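Local coordinates for protein peptidylprolyl isomerase PrsA (Bacillus anthracis, PDB 6VJ4) that catalyses peptidyl-prolyl cis-trans isomerisation, helps secreted proteins fold outside the cell and is important for secretion of the protective antigen, at residues D47-E52 / Q82-L87; E122-K127 / S181-S186; Q95-K100 / S210-L215; K107-A112 / L156-S161. All blocks are in the same frame, centred on the assembly; numbering follows the deposited sequence.

Contact 1 of 4, residues D47-E52 / Q82-L87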
loop_
_atom_site.group_PDB
_atom_site.type_symbol
_atom_site.label_atom_id
_atom_site.label_comp_id
_atom_site.label_asym_id
_atom_site.label_seq_id
_atom_site.Cartn_x
_atom_site.Cartn_y
_atom_site.Cartn_z
ATOM N N ASP A 47 19.352 -13.759 -13.669
ATOM C CA ASP A 47 19.755 -14.822 -14.629
ATOM C C ASP A 47 18.522 -15.670 -14.966
ATOM O O ASP A 47 18.296 -15.926 -16.165
ATOM C CB ASP A 47 20.886 -15.697 -14.080
ATOM C CG ASP A 47 22.229 -14.996 -13.924
ATOM O OD1 ASP A 47 22.352 -13.839 -14.374
ATOM O OD2 ASP A 47 23.147 -15.617 -13.354
ATOM N N ASP A 48 17.756 -16.074 -13.943
ATOM C CA ASP A 48 16.534 -16.900 -14.151
ATOM C C ASP A 48 15.503 -16.097 -14.956
ATOM O O ASP A 48 14.841 -16.697 -15.817
ATOM C CB ASP A 48 15.920 -17.357 -12.823
ATOM C CG ASP A 48 16.820 -18.239 -11.971
ATOM O OD1 ASP A 48 17.983 -18.454 -12.369
ATOM O OD2 ASP A 48 16.350 -18.697 -10.908
ATOM N N VAL A 49 15.370 -14.799 -14.664
ATOM C CA VAL A 49 14.391 -13.912 -15.366
ATOM C C VAL A 49 14.799 -13.795 -16.839
ATOM O O VAL A 49 13.929 -14.007 -17.713
ATOM C CB VAL A 49 14.297 -12.521 -14.706
ATOM C CG1 VAL A 49 13.498 -11.543 -15.557
ATOM C CG2 VAL A 49 13.724 -12.590 -13.295
ATOM N N ASP A 50 16.071 -13.465 -17.091
ATOM C CA ASP A 50 16.594 -13.284 -18.473
ATOM C C ASP A 50 16.437 -14.594 -19.254
ATOM O O ASP A 50 16.083 -14.520 -20.444
ATOM C CB ASP A 50 18.042 -12.785 -18.453
ATOM C CG ASP A 50 18.209 -11.391 -17.862
ATOM O OD1 ASP A 50 17.197 -10.662 -17.769
ATOM O OD2 ASP A 50 19.350 -11.045 -17.490
ATOM N N LYS A 51 16.665 -15.744 -18.610
ATOM C CA LYS A 51 16.519 -17.043 -19.322
ATOM C C LYS A 51 15.064 -17.218 -19.772
ATOM O O LYS A 51 14.851 -17.703 -20.900
ATOM C CB LYS A 51 16.972 -18.216 -18.445
ATOM C CG LYS A 51 16.655 -19.594 -19.015
ATOM C CD LYS A 51 17.437 -20.733 -18.387
ATOM C CE LYS A 51 18.908 -20.715 -18.752
ATOM N NZ LYS A 51 19.637 -21.864 -18.166
ATOM N N GLU A 52 14.107 -16.832 -18.924
ATOM C CA GLU A 52 12.669 -16.974 -19.277
ATOM C C GLU A 52 12.343 -15.979 -20.399
ATOM O O GLU A 52 11.525 -16.323 -21.271
ATOM C CB GLU A 52 11.790 -16.759 -18.041
ATOM C CG GLU A 52 10.333 -17.148 -18.241
ATOM C CD GLU A 52 10.078 -18.635 -18.440
ATOM O OE1 GLU A 52 11.007 -19.433 -18.202
ATOM O OE2 GLU A 52 8.948 -18.991 -18.837
ATOM N N GLN A 82 7.131 -8.314 -15.928
ATOM C CA GLN A 82 5.962 -9.232 -15.803
ATOM C C GLN A 82 6.477 -10.664 -15.596
ATOM O O GLN A 82 5.818 -11.429 -14.862
ATOM C CB GLN A 82 5.034 -9.162 -17.022
ATOM C CG GLN A 82 4.504 -7.768 -17.355
ATOM C CD GLN A 82 3.780 -7.067 -16.230
ATOM O OE1 GLN A 82 4.083 -7.242 -15.053
ATOM N NE2 GLN A 82 2.830 -6.221 -16.594
ATOM N N ILE A 83 7.599 -11.007 -16.238
ATOM C CA ILE A 83 8.225 -12.353 -16.079
ATOM C C ILE A 83 8.803 -12.453 -14.660
ATOM O O ILE A 83 8.595 -13.499 -14.009
ATOM C CB ILE A 83 9.284 -12.610 -17.170
ATOM C CG1 ILE A 83 8.620 -12.875 -18.524
ATOM C CG2 ILE A 83 10.214 -13.748 -16.772
ATOM C CD1 ILE A 83 9.546 -13.433 -19.581
ATOM N N LYS A 84 9.484 -11.402 -14.199
ATOM C CA LYS A 84 10.034 -11.380 -12.820
ATOM C C LYS A 84 8.880 -11.648 -11.844
ATOM O O LYS A 84 9.064 -12.471 -10.922
ATOM C CB LYS A 84 10.740 -10.043 -12.569
ATOM C CG LYS A 84 11.344 -9.847 -11.183
ATOM C CD LYS A 84 12.080 -8.520 -11.050
ATOM C CE LYS A 84 12.510 -8.195 -9.634
ATOM N NZ LYS A 84 13.445 -9.208 -9.087
ATOM N N PHE A 85 7.719 -11.027 -12.074
ATOM C CA PHE A 85 6.541 -11.221 -11.187
ATOM C C PHE A 85 6.049 -12.673 -11.264
ATOM O O PHE A 85 5.830 -13.292 -10.195
ATOM C CB PHE A 85 5.418 -10.246 -11.549
ATOM C CG PHE A 85 4.152 -10.456 -10.757
ATOM C CD1 PHE A 85 4.068 -10.046 -9.434
ATOM C CD2 PHE A 85 3.052 -11.078 -11.326
ATOM C CE1 PHE A 85 2.907 -10.246 -8.703
ATOM C CE2 PHE A 85 1.890 -11.274 -10.594
ATOM C CZ PHE A 85 1.819 -10.860 -9.285
ATOM N N LYS A 86 5.882 -13.200 -12.481
ATOM C CA LYS A 86 5.377 -14.590 -12.664
ATOM C C LYS A 86 6.278 -15.577 -11.909
ATOM O O LYS A 86 5.739 -16.425 -11.163
ATOM C CB LYS A 86 5.331 -14.979 -14.144
ATOM C CG LYS A 86 4.693 -16.338 -14.410
ATOM C CD LYS A 86 4.987 -16.920 -15.779
ATOM C CE LYS A 86 6.443 -17.299 -15.957
ATOM N NZ LYS A 86 6.667 -18.039 -17.222
ATOM N N LEU A 87 7.596 -15.476 -12.107
ATOM C CA LEU A 87 8.556 -16.408 -11.453
ATOM C C LEU A 87 8.495 -16.235 -9.932
ATOM O O LEU A 87 8.553 -17.261 -9.221
ATOM C CB LEU A 87 9.969 -16.156 -11.983
ATOM C CG LEU A 87 10.199 -16.528 -13.447
ATOM C CD1 LEU A 87 11.607 -16.160 -13.884
ATOM C CD2 LEU A 87 9.938 -18.006 -13.689
#
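Val-49 and Glu-52 of one helix meet Ile-83, Lys-84 and Leu-87 of another, the two axes approaching to 9.3 Å at a crossing angle of 114°. The tight part is apolar and mostly methyl against backbone or aliphatic carbon. Ile-83 CG2 lies against Glu-52 CB at 3.6 Å, and it also touches Val-49 CG1. The second methyl of Val-49, CG2, rests on Lys-84 CA at 3.9 Å, while Leu-87 CD1 reaches Val-49 CA and the carbonyl oxygen of Asp-48. Glu-52 thus serves both halves of the contact: its CB and CG pack against Ile-83 CG2, and a bend at chi2 (67°) turns CD away.

Toward solvent the contact thins to a salt bridge. Lys-86 NZ comes to Glu-52 OE2 at 3.0 Å from above the carboxylate plane, the two side chains crossing at about a right angle; Glu-52 OE1 has a weak, long ion pair with Lys-55. This is plain helix-helix packing, steeply crossed with methyls between, in the helical region that precedes the PPIase domain in the chain. Lys-84 also touches Thr-39, and Leu-87 touches Val-44 in the loop between helices 28-41 and 46-60, so that helix 76-95 touches helix 28-41 as well as helix 46-60.

Contact 2 of 4, residues E122-K127 / S181-S186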
loop_
_atom_site.group_PDB
_atom_site.type_symbol
_atom_site.label_atom_id
_atom_site.label_comp_id
_atom_site.label_asym_id
_atom_site.label_seq_id
_atom_site.Cartn_x
_atom_site.Cartn_y
_atom_site.Cartn_z
ATOM N N GLU A 122 -35.559 -29.484 -2.777
ATOM C CA GLU A 122 -35.459 -30.420 -3.928
ATOM C C GLU A 122 -34.431 -31.512 -3.600
ATOM O O GLU A 122 -34.672 -32.675 -3.977
ATOM C CB GLU A 122 -35.081 -29.679 -5.211
ATOM C CG GLU A 122 -35.024 -30.596 -6.419
ATOM C CD GLU A 122 -34.896 -29.915 -7.775
ATOM O OE1 GLU A 122 -35.159 -28.693 -7.859
ATOM O OE2 GLU A 122 -34.537 -30.616 -8.741
ATOM N N ALA A 123 -33.345 -31.152 -2.919
ATOM C CA ALA A 123 -32.305 -32.146 -2.536
ATOM C C ALA A 123 -32.886 -33.118 -1.509
ATOM O O ALA A 123 -32.632 -34.315 -1.622
ATOM C CB ALA A 123 -31.075 -31.471 -2.002
ATOM N N LYS A 124 -33.678 -32.616 -0.565
ATOM C CA LYS A 124 -34.310 -33.513 0.437
ATOM C C LYS A 124 -35.298 -34.453 -0.263
ATOM O O LYS A 124 -35.338 -35.634 0.103
ATOM C CB LYS A 124 -35.024 -32.704 1.517
ATOM C CG LYS A 124 -34.119 -31.948 2.475
ATOM C CD LYS A 124 -34.893 -31.182 3.525
ATOM C CE LYS A 124 -33.994 -30.448 4.499
ATOM N NZ LYS A 124 -34.781 -29.652 5.474
ATOM N N GLU A 125 -36.042 -33.944 -1.244
ATOM C CA GLU A 125 -37.036 -34.802 -1.938
ATOM C C GLU A 125 -36.278 -35.830 -2.787
ATOM O O GLU A 125 -36.741 -36.983 -2.848
ATOM C CB GLU A 125 -38.056 -33.938 -2.675
ATOM C CG GLU A 125 -39.000 -33.199 -1.733
ATOM C CD GLU A 125 -39.818 -34.097 -0.811
ATOM O OE1 GLU A 125 -39.924 -33.780 0.386
ATOM O OE2 GLU A 125 -40.360 -35.106 -1.296
ATOM N N ILE A 126 -35.122 -35.459 -3.347
ATOM C CA ILE A 126 -34.315 -36.455 -4.113
ATOM C C ILE A 126 -33.848 -37.551 -3.160
ATOM O O ILE A 126 -33.946 -38.723 -3.530
ATOM C CB ILE A 126 -33.162 -35.775 -4.873
ATOM C CG1 ILE A 126 -33.730 -35.085 -6.115
ATOM C CG2 ILE A 126 -32.067 -36.765 -5.241
ATOM C CD1 ILE A 126 -32.770 -34.214 -6.835
ATOM N N LYS A 127 -33.359 -37.170 -1.972
ATOM C CA LYS A 127 -32.886 -38.167 -0.977
ATOM C C LYS A 127 -34.035 -39.130 -0.620
ATOM O O LYS A 127 -33.800 -40.349 -0.574
ATOM C CB LYS A 127 -32.377 -37.442 0.279
ATOM C CG LYS A 127 -31.848 -38.345 1.384
ATOM C CD LYS A 127 -30.751 -39.279 0.922
ATOM C CE LYS A 127 -29.925 -39.876 2.047
ATOM N NZ LYS A 127 -30.752 -40.632 3.008
ATOM N N SER A 181 -25.443 -39.643 0.851
ATOM C CA SER A 181 -25.427 -38.541 1.830
ATOM C C SER A 181 -26.782 -37.850 1.922
ATOM O O SER A 181 -27.594 -37.965 0.986
ATOM C CB SER A 181 -24.425 -37.507 1.453
ATOM O OG SER A 181 -24.884 -36.741 0.341
ATOM N N ASP A 182 -26.967 -37.147 3.038
ATOM C CA ASP A 182 -28.052 -36.140 3.111
ATOM C C ASP A 182 -27.554 -34.972 2.264
ATOM O O ASP A 182 -26.407 -34.993 1.787
ATOM C CB ASP A 182 -28.334 -35.781 4.568
ATOM C CG ASP A 182 -29.246 -36.804 5.206
ATOM O OD1 ASP A 182 -30.266 -37.160 4.558
ATOM O OD2 ASP A 182 -28.917 -37.260 6.291
ATOM N N PRO A 183 -28.373 -33.938 2.016
ATOM C CA PRO A 183 -27.944 -32.796 1.214
ATOM C C PRO A 183 -26.713 -32.128 1.815
ATOM O O PRO A 183 -26.670 -31.900 3.029
ATOM C CB PRO A 183 -29.153 -31.850 1.245
ATOM C CG PRO A 183 -30.318 -32.807 1.464
ATOM C CD PRO A 183 -29.774 -33.804 2.463
ATOM N N VAL A 184 -25.725 -31.920 0.956
ATOM C CA VAL A 184 -24.440 -31.278 1.316
ATOM C C VAL A 184 -24.373 -29.926 0.627
ATOM O O VAL A 184 -24.325 -29.899 -0.625
ATOM C CB VAL A 184 -23.255 -32.171 0.903
ATOM C CG1 VAL A 184 -21.932 -31.494 1.206
ATOM C CG2 VAL A 184 -23.355 -33.538 1.554
ATOM N N GLN A 185 -24.311 -28.857 1.419
ATOM C CA GLN A 185 -24.238 -27.513 0.815
ATOM C C GLN A 185 -22.810 -27.229 0.375
ATOM O O GLN A 185 -21.864 -27.584 1.118
ATOM C CB GLN A 185 -24.707 -26.434 1.784
ATOM C CG GLN A 185 -24.890 -25.091 1.097
ATOM C CD GLN A 185 -25.305 -24.020 2.069
ATOM O OE1 GLN A 185 -24.847 -23.985 3.208
ATOM N NE2 GLN A 185 -26.151 -23.116 1.607
ATOM N N SER A 186 -22.680 -26.700 -0.833
ATOM C CA SER A 186 -21.365 -26.238 -1.340
ATOM C C SER A 186 -21.619 -24.940 -2.094
ATOM O O SER A 186 -22.773 -24.543 -2.281
ATOM C CB SER A 186 -20.697 -27.265 -2.217
ATOM O OG SER A 186 -21.159 -27.142 -3.547
#
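Ala-123 and Pro-183 join a helix to the segment leading into an edge strand of the parvulin-type PPIase domain, in which helices pack against a four-stranded antiparallel sheet. The apolar part is small and close. The methyl of Ala-123 faces the proline ring, touching CG at 3.8 Å and CB equally near. Pro-183 CG also lies 4.0 Å from Lys-124 CG, the lysine side chain running at about a right angle to the proline. Ala-123 in turn touches Val-117 and Tyr-190, and Pro-183 touches Ile-192, which ties this pair to the two central strands.

The polar part is looser and centres on Lys-127, whose CG, anti to the backbone N (chi1 -179°), comes 3.7 Å from Asp-182 OD1. Its ion pair with Asp-182 is long, 3.8 Å from NZ to OD1; the stronger partner of the ammonium is Asp-131, on the same helix. Within the segment 181-186, Ser-181 OG donates to Asp-182 O at 2.7 Å and is also bonded to Ile-193 N, which ties the extended residues before Pro-183 to strand 189-198. The carbonyl oxygen of Ser-181, buried here without a polar partner, meets the aliphatic chain of Lys-127 instead, 3.2 Å from CE.

Contact 3 of 4, residues Q95-K100 / S210-L215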
loop_
_atom_site.group_PDB
_atom_site.type_symbol
_atom_site.label_atom_id
_atom_site.label_comp_id
_atom_site.label_asym_id
_atom_site.label_seq_id
_atom_site.Cartn_x
_atom_site.Cartn_y
_atom_site.Cartn_z
ATOM N N GLN A 95 6.097 -22.291 -2.238
ATOM C CA GLN A 95 6.400 -22.231 -0.783
ATOM C C GLN A 95 5.106 -22.232 0.040
ATOM O O GLN A 95 5.190 -22.570 1.224
ATOM C CB GLN A 95 7.283 -21.024 -0.467
ATOM C CG GLN A 95 8.686 -21.173 -1.040
ATOM C CD GLN A 95 9.591 -19.997 -0.765
ATOM O OE1 GLN A 95 10.671 -19.888 -1.334
ATOM N NE2 GLN A 95 9.165 -19.115 0.124
ATOM N N SER A 96 3.957 -21.921 -0.567
ATOM C CA SER A 96 2.672 -21.914 0.187
ATOM C C SER A 96 2.294 -23.342 0.612
ATOM O O SER A 96 1.439 -23.493 1.504
ATOM C CB SER A 96 1.556 -21.322 -0.632
ATOM O OG SER A 96 1.097 -22.248 -1.608
ATOM N N VAL A 97 2.890 -24.349 -0.020
ATOM C CA VAL A 97 2.523 -25.764 0.300
ATOM C C VAL A 97 3.358 -26.215 1.498
ATOM O O VAL A 97 4.591 -26.386 1.351
ATOM C CB VAL A 97 2.687 -26.695 -0.913
ATOM C CG1 VAL A 97 2.300 -28.130 -0.576
ATOM C CG2 VAL A 97 1.884 -26.206 -2.111
ATOM N N THR A 98 2.698 -26.384 2.642
ATOM C CA THR A 98 3.371 -26.786 3.905
ATOM C C THR A 98 3.286 -28.303 4.073
ATOM O O THR A 98 2.444 -28.932 3.417
ATOM C CB THR A 98 2.722 -26.094 5.111
ATOM O OG1 THR A 98 1.399 -26.615 5.230
ATOM C CG2 THR A 98 2.682 -24.585 4.983
ATOM N N GLU A 99 4.135 -28.863 4.931
ATOM C CA GLU A 99 4.097 -30.317 5.212
ATOM C C GLU A 99 2.693 -30.661 5.721
ATOM O O GLU A 99 2.210 -31.752 5.390
ATOM C CB GLU A 99 5.177 -30.694 6.232
ATOM C CG GLU A 99 5.274 -32.192 6.500
ATOM C CD GLU A 99 5.742 -33.050 5.329
ATOM O OE1 GLU A 99 6.277 -32.481 4.349
ATOM O OE2 GLU A 99 5.583 -34.291 5.404
ATOM N N LYS A 100 2.084 -29.763 6.507
ATOM C CA LYS A 100 0.696 -29.999 7.003
ATOM C C LYS A 100 -0.269 -30.089 5.811
ATOM O O LYS A 100 -1.141 -30.983 5.817
ATOM C CB LYS A 100 0.240 -28.897 7.959
ATOM C CG LYS A 100 -1.249 -28.936 8.286
ATOM C CD LYS A 100 -1.652 -28.115 9.491
ATOM C CE LYS A 100 -3.150 -28.133 9.724
ATOM N NZ LYS A 100 -3.667 -29.516 9.860
ATOM N N SER A 210 4.524 -36.780 -4.540
ATOM C CA SER A 210 3.481 -36.629 -5.592
ATOM C C SER A 210 2.331 -35.747 -5.095
ATOM O O SER A 210 1.791 -34.973 -5.902
ATOM C CB SER A 210 2.970 -37.979 -6.071
ATOM O OG SER A 210 2.272 -38.670 -5.043
ATOM N N ILE A 211 1.925 -35.904 -3.830
ATOM C CA ILE A 211 0.854 -35.028 -3.274
ATOM C C ILE A 211 1.317 -33.570 -3.328
ATOM O O ILE A 211 0.512 -32.692 -3.727
ATOM C CB ILE A 211 0.508 -35.466 -1.837
ATOM C CG1 ILE A 211 -0.086 -36.879 -1.822
ATOM C CG2 ILE A 211 -0.402 -34.442 -1.184
ATOM C CD1 ILE A 211 -0.286 -37.477 -0.437
ATOM N N ARG A 212 2.569 -33.322 -2.937
ATOM C CA ARG A 212 3.113 -31.938 -2.928
ATOM C C ARG A 212 3.105 -31.396 -4.361
ATOM O O ARG A 212 2.651 -30.260 -4.551
ATOM C CB ARG A 212 4.527 -31.905 -2.332
ATOM C CG ARG A 212 5.179 -30.528 -2.357
ATOM C CD ARG A 212 6.544 -30.503 -1.697
ATOM N NE ARG A 212 6.451 -30.711 -0.258
ATOM C CZ ARG A 212 6.224 -29.752 0.634
ATOM N NH1 ARG A 212 6.069 -28.495 0.246
ATOM N NH2 ARG A 212 6.145 -30.055 1.919
ATOM N N LYS A 213 3.574 -32.198 -5.317
ATOM C CA LYS A 213 3.615 -31.779 -6.745
ATOM C C LYS A 213 2.202 -31.415 -7.216
ATOM O O LYS A 213 2.061 -30.374 -7.887
ATOM C CB LYS A 213 4.217 -32.894 -7.603
ATOM C CG LYS A 213 4.245 -32.613 -9.103
ATOM C CD LYS A 213 4.876 -33.718 -9.915
ATOM C CE LYS A 213 6.350 -33.903 -9.618
ATOM N NZ LYS A 213 6.977 -34.866 -10.555
ATOM N N ASN A 214 1.209 -32.248 -6.879
ATOM C CA ASN A 214 -0.210 -32.023 -7.271
ATOM C C ASN A 214 -0.725 -30.727 -6.650
ATOM O O ASN A 214 -1.385 -29.970 -7.361
ATOM C CB ASN A 214 -1.136 -33.167 -6.839
ATOM C CG ASN A 214 -1.097 -34.368 -7.757
ATOM O OD1 ASN A 214 -0.575 -34.289 -8.867
ATOM N ND2 ASN A 214 -1.682 -35.472 -7.313
ATOM N N LEU A 215 -0.426 -30.478 -5.370
ATOM C CA LEU A 215 -0.927 -29.233 -4.730
ATOM C C LEU A 215 -0.229 -28.026 -5.363
ATOM O O LEU A 215 -0.907 -26.998 -5.545
ATOM C CB LEU A 215 -0.682 -29.273 -3.220
ATOM C CG LEU A 215 -1.611 -30.175 -2.418
ATOM C CD1 LEU A 215 -1.157 -30.250 -0.974
ATOM C CD2 LEU A 215 -3.050 -29.682 -2.497
HETATM O O HOH W 1 7.031 -27.453 3.280
#
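Arg-212 reaches from its helix to the backbone of Val-97, where NH1 donates to the carbonyl oxygen at 2.8 Å. The N-H...O angle is 140°, and the donor stands above the carbonyl plane, 47° out of it. NH2 of the same guanidinium turns toward Glu-99 OE1, which lies in the plane of the group at its edge; at 3.4 Å this is a salt bridge with a weak hydrogen bond. A water completes the polar cluster, accepting from Arg-212 NH2 at 3.1 Å and donating to Val-97 O, so the carbonyl is gripped by two donors.

Beneath these bonds lies an apolar layer. Val-97 CG1 touches Leu-215 CD1 at 4.1 Å, and both methyls of Val-97 meet Leu-215 CB at the same distance. Arg-212 slides past Val-97 in the opposite direction, and its bend at chi3 (-68°) places NE to carry the guanidinium over to the carbonyl.

Farther out, Glu-99 is held by its other oxygen, OE2, which is bonded to Tyr-204 OH, and Val-102 touches both Val-97 and Arg-212. Thr-98 OG1 is bonded to Asp-101 N. The recognised element is this threonine N-cap at the start of helix 99-104, with Arg-212 of helix 204-220 bridging the carbonyl that precedes the cap and the carboxylate of the first helical residue.

Contact 4 of 4, residues K107-A112 / L156-S161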
loop_
_atom_site.group_PDB
_atom_site.type_symbol
_atom_site.label_atom_id
_atom_site.label_comp_id
_atom_site.label_asym_id
_atom_site.label_seq_id
_atom_site.Cartn_x
_atom_site.Cartn_y
_atom_site.Cartn_z
ATOM N N LYS A 107 -4.952 -38.988 1.472
ATOM C CA LYS A 107 -6.227 -39.736 1.509
ATOM C C LYS A 107 -6.308 -40.633 0.293
ATOM O O LYS A 107 -5.735 -40.340 -0.757
ATOM C CB LYS A 107 -7.419 -38.790 1.475
ATOM C CG LYS A 107 -7.466 -37.740 2.561
ATOM C CD LYS A 107 -8.739 -36.924 2.500
ATOM C CE LYS A 107 -8.687 -35.736 3.429
ATOM N NZ LYS A 107 -9.920 -34.916 3.333
ATOM N N PRO A 108 -7.043 -41.746 0.387
ATOM C CA PRO A 108 -7.215 -42.618 -0.760
ATOM C C PRO A 108 -7.991 -41.924 -1.882
ATOM O O PRO A 108 -8.821 -41.068 -1.590
ATOM C CB PRO A 108 -8.054 -43.790 -0.242
ATOM C CG PRO A 108 -8.642 -43.316 1.069
ATOM C CD PRO A 108 -7.792 -42.176 1.579
ATOM N N GLU A 109 -7.636 -42.254 -3.122
ATOM C CA GLU A 109 -8.435 -41.815 -4.286
ATOM C C GLU A 109 -9.816 -42.452 -4.108
ATOM O O GLU A 109 -9.882 -43.633 -3.704
ATOM C CB GLU A 109 -7.665 -42.272 -5.525
ATOM C CG GLU A 109 -8.078 -41.657 -6.827
ATOM C CD GLU A 109 -7.225 -42.077 -8.020
ATOM O OE1 GLU A 109 -6.215 -42.776 -7.824
ATOM O OE2 GLU A 109 -7.579 -41.704 -9.138
ATOM N N ILE A 110 -10.875 -41.689 -4.360
ATOM C CA ILE A 110 -12.255 -42.229 -4.207
ATOM C C ILE A 110 -13.047 -41.997 -5.485
ATOM O O ILE A 110 -12.724 -41.085 -6.260
ATOM C CB ILE A 110 -13.005 -41.629 -3.012
ATOM C CG1 ILE A 110 -12.982 -40.099 -3.023
ATOM C CG2 ILE A 110 -12.458 -42.179 -1.701
ATOM C CD1 ILE A 110 -13.972 -39.457 -2.053
ATOM N N LYS A 111 -14.048 -42.841 -5.670
ATOM C CA LYS A 111 -14.979 -42.658 -6.789
ATOM C C LYS A 111 -16.335 -42.365 -6.167
ATOM O O LYS A 111 -16.695 -43.002 -5.174
ATOM C CB LYS A 111 -15.032 -43.889 -7.692
ATOM C CG LYS A 111 -15.947 -43.733 -8.887
ATOM C CD LYS A 111 -15.848 -44.867 -9.853
ATOM C CE LYS A 111 -16.258 -46.196 -9.271
ATOM N NZ LYS A 111 -16.417 -47.200 -10.361
ATOM N N ALA A 112 -17.017 -41.392 -6.731
ATOM C CA ALA A 112 -18.353 -41.062 -6.214
ATOM C C ALA A 112 -19.250 -40.618 -7.357
ATOM O O ALA A 112 -18.752 -40.187 -8.425
ATOM C CB ALA A 112 -18.275 -39.943 -5.199
ATOM N N LEU A 156 -18.531 -39.269 -11.158
ATOM C CA LEU A 156 -17.415 -38.291 -11.228
ATOM C C LEU A 156 -16.121 -39.034 -11.539
ATOM O O LEU A 156 -15.120 -38.359 -11.814
ATOM C CB LEU A 156 -17.274 -37.602 -9.869
ATOM C CG LEU A 156 -18.420 -36.666 -9.502
ATOM C CD1 LEU A 156 -18.411 -36.352 -8.015
ATOM C CD2 LEU A 156 -18.347 -35.390 -10.317
ATOM N N GLY A 157 -16.171 -40.368 -11.492
ATOM C CA GLY A 157 -14.954 -41.190 -11.639
ATOM C C GLY A 157 -14.080 -41.062 -10.400
ATOM O O GLY A 157 -14.531 -40.459 -9.420
ATOM N N TYR A 158 -12.887 -41.644 -10.445
ATOM C CA TYR A 158 -11.941 -41.529 -9.310
ATOM C C TYR A 158 -11.292 -40.146 -9.292
ATOM O O TYR A 158 -10.893 -39.630 -10.371
ATOM C CB TYR A 158 -10.874 -42.619 -9.390
ATOM C CG TYR A 158 -11.344 -43.935 -8.832
ATOM C CD1 TYR A 158 -11.303 -44.163 -7.468
ATOM C CD2 TYR A 158 -11.864 -44.926 -9.650
ATOM C CE1 TYR A 158 -11.771 -45.345 -6.918
ATOM C CE2 TYR A 158 -12.312 -46.126 -9.117
ATOM C CZ TYR A 158 -12.255 -46.334 -7.748
ATOM O OH TYR A 158 -12.767 -47.465 -7.199
ATOM N N PHE A 159 -11.155 -39.586 -8.094
ATOM C CA PHE A 159 -10.487 -38.276 -7.913
ATOM C C PHE A 159 -9.719 -38.291 -6.598
ATOM O O PHE A 159 -10.037 -39.068 -5.686
ATOM C CB PHE A 159 -11.498 -37.131 -7.965
ATOM C CG PHE A 159 -12.626 -37.255 -6.977
ATOM C CD1 PHE A 159 -13.789 -37.935 -7.317
ATOM C CD2 PHE A 159 -12.529 -36.702 -5.717
ATOM C CE1 PHE A 159 -14.823 -38.061 -6.406
ATOM C CE2 PHE A 159 -13.569 -36.827 -4.801
ATOM C CZ PHE A 159 -14.713 -37.509 -5.152
ATOM N N HIS A 160 -8.692 -37.454 -6.530
ATOM C CA HIS A 160 -7.881 -37.346 -5.296
ATOM C C HIS A 160 -8.363 -36.198 -4.411
ATOM O O HIS A 160 -9.077 -35.296 -4.869
ATOM C CB HIS A 160 -6.400 -37.146 -5.663
ATOM C CG HIS A 160 -5.713 -38.355 -6.211
ATOM N ND1 HIS A 160 -5.001 -39.234 -5.406
ATOM C CD2 HIS A 160 -5.586 -38.818 -7.475
ATOM C CE1 HIS A 160 -4.480 -40.185 -6.151
ATOM N NE2 HIS A 160 -4.834 -39.963 -7.420
ATOM N N SER A 161 -7.898 -36.212 -3.171
ATOM C CA SER A 161 -8.145 -35.114 -2.222
ATOM C C SER A 161 -7.694 -33.799 -2.880
ATOM O O SER A 161 -6.594 -33.775 -3.497
ATOM C CB SER A 161 -7.366 -35.378 -0.946
ATOM O OG SER A 161 -7.535 -34.319 -0.019
HETATM O O HOH W 2 -6.289 -38.494 -2.670
HETATM O O HOH W 3 -14.038 -49.077 -8.912
#
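Glu-109, Tyr-158 and Phe-159 lose the most surface where a weakly bonded edge strand pairs antiparallel with strand 110-117 of the PPIase sheet. Phe-159 N donates to Ile-110 O at 2.8 Å, and its O accepts from Ile-110 N at 3.1 Å, which sets that pair. Its CG sits in the crowded position between backbone N and carbonyl carbon (chi1 56°), and the ring meets Ile-110, whose CD1 lies 3.7 Å from CZ; the rim also approaches Ala-112 CB.

On the other face Tyr-158 lays its ring over Lys-111. CB of the lysine stands 3.5 Å from the ring centroid in a CH-pi contact, while Tyr-158 OH bonds a water that also reaches Lys-111 NZ, weakly. Glu-109 CG lies 3.4 Å from Phe-159 O, and Glu-109 OE2 touches Tyr-158 CB. A stack of Glu-109 on one of two His-160 conformers is doubtful.

Past Gly-157, whose phi is positive (71°), the pairing turns irregular: Leu-156 N donates to Ala-112 O at 2.9 Å, one residue off, and Ala-112 N and Gly-157 O are buried without partners. No salt bridge links the two segments; backbone bonds, CH-pi and apolar contacts join them, and the charged partners Glu-169 and Lys-199 lie outside.

Overall arrangement
From the N terminus, contact 1 comes first and stands apart, closing a largely helical loop of 29 residues between helices 46-60 and 76-95. Helix 76-95 then leads to contact 3, which opens at 95-100 and closes only at 210-215, bringing helix 204-220 back to the connection after helix 76-95. Contacts 4 and 2 both fall within that span, consistent with a PPIase domain inserted between helical parts of the chain. Inside it they cross: 107-112, 122-127, 156-161 and 181-186 follow in turn, contact 4 pairing strand 155-159 with 110-117 and contact 2 packing helix 120-131 near strand 184-186, at the sheet's other edge. Contacts 1 and 2 lie farthest apart, with centres 48 Å from each other.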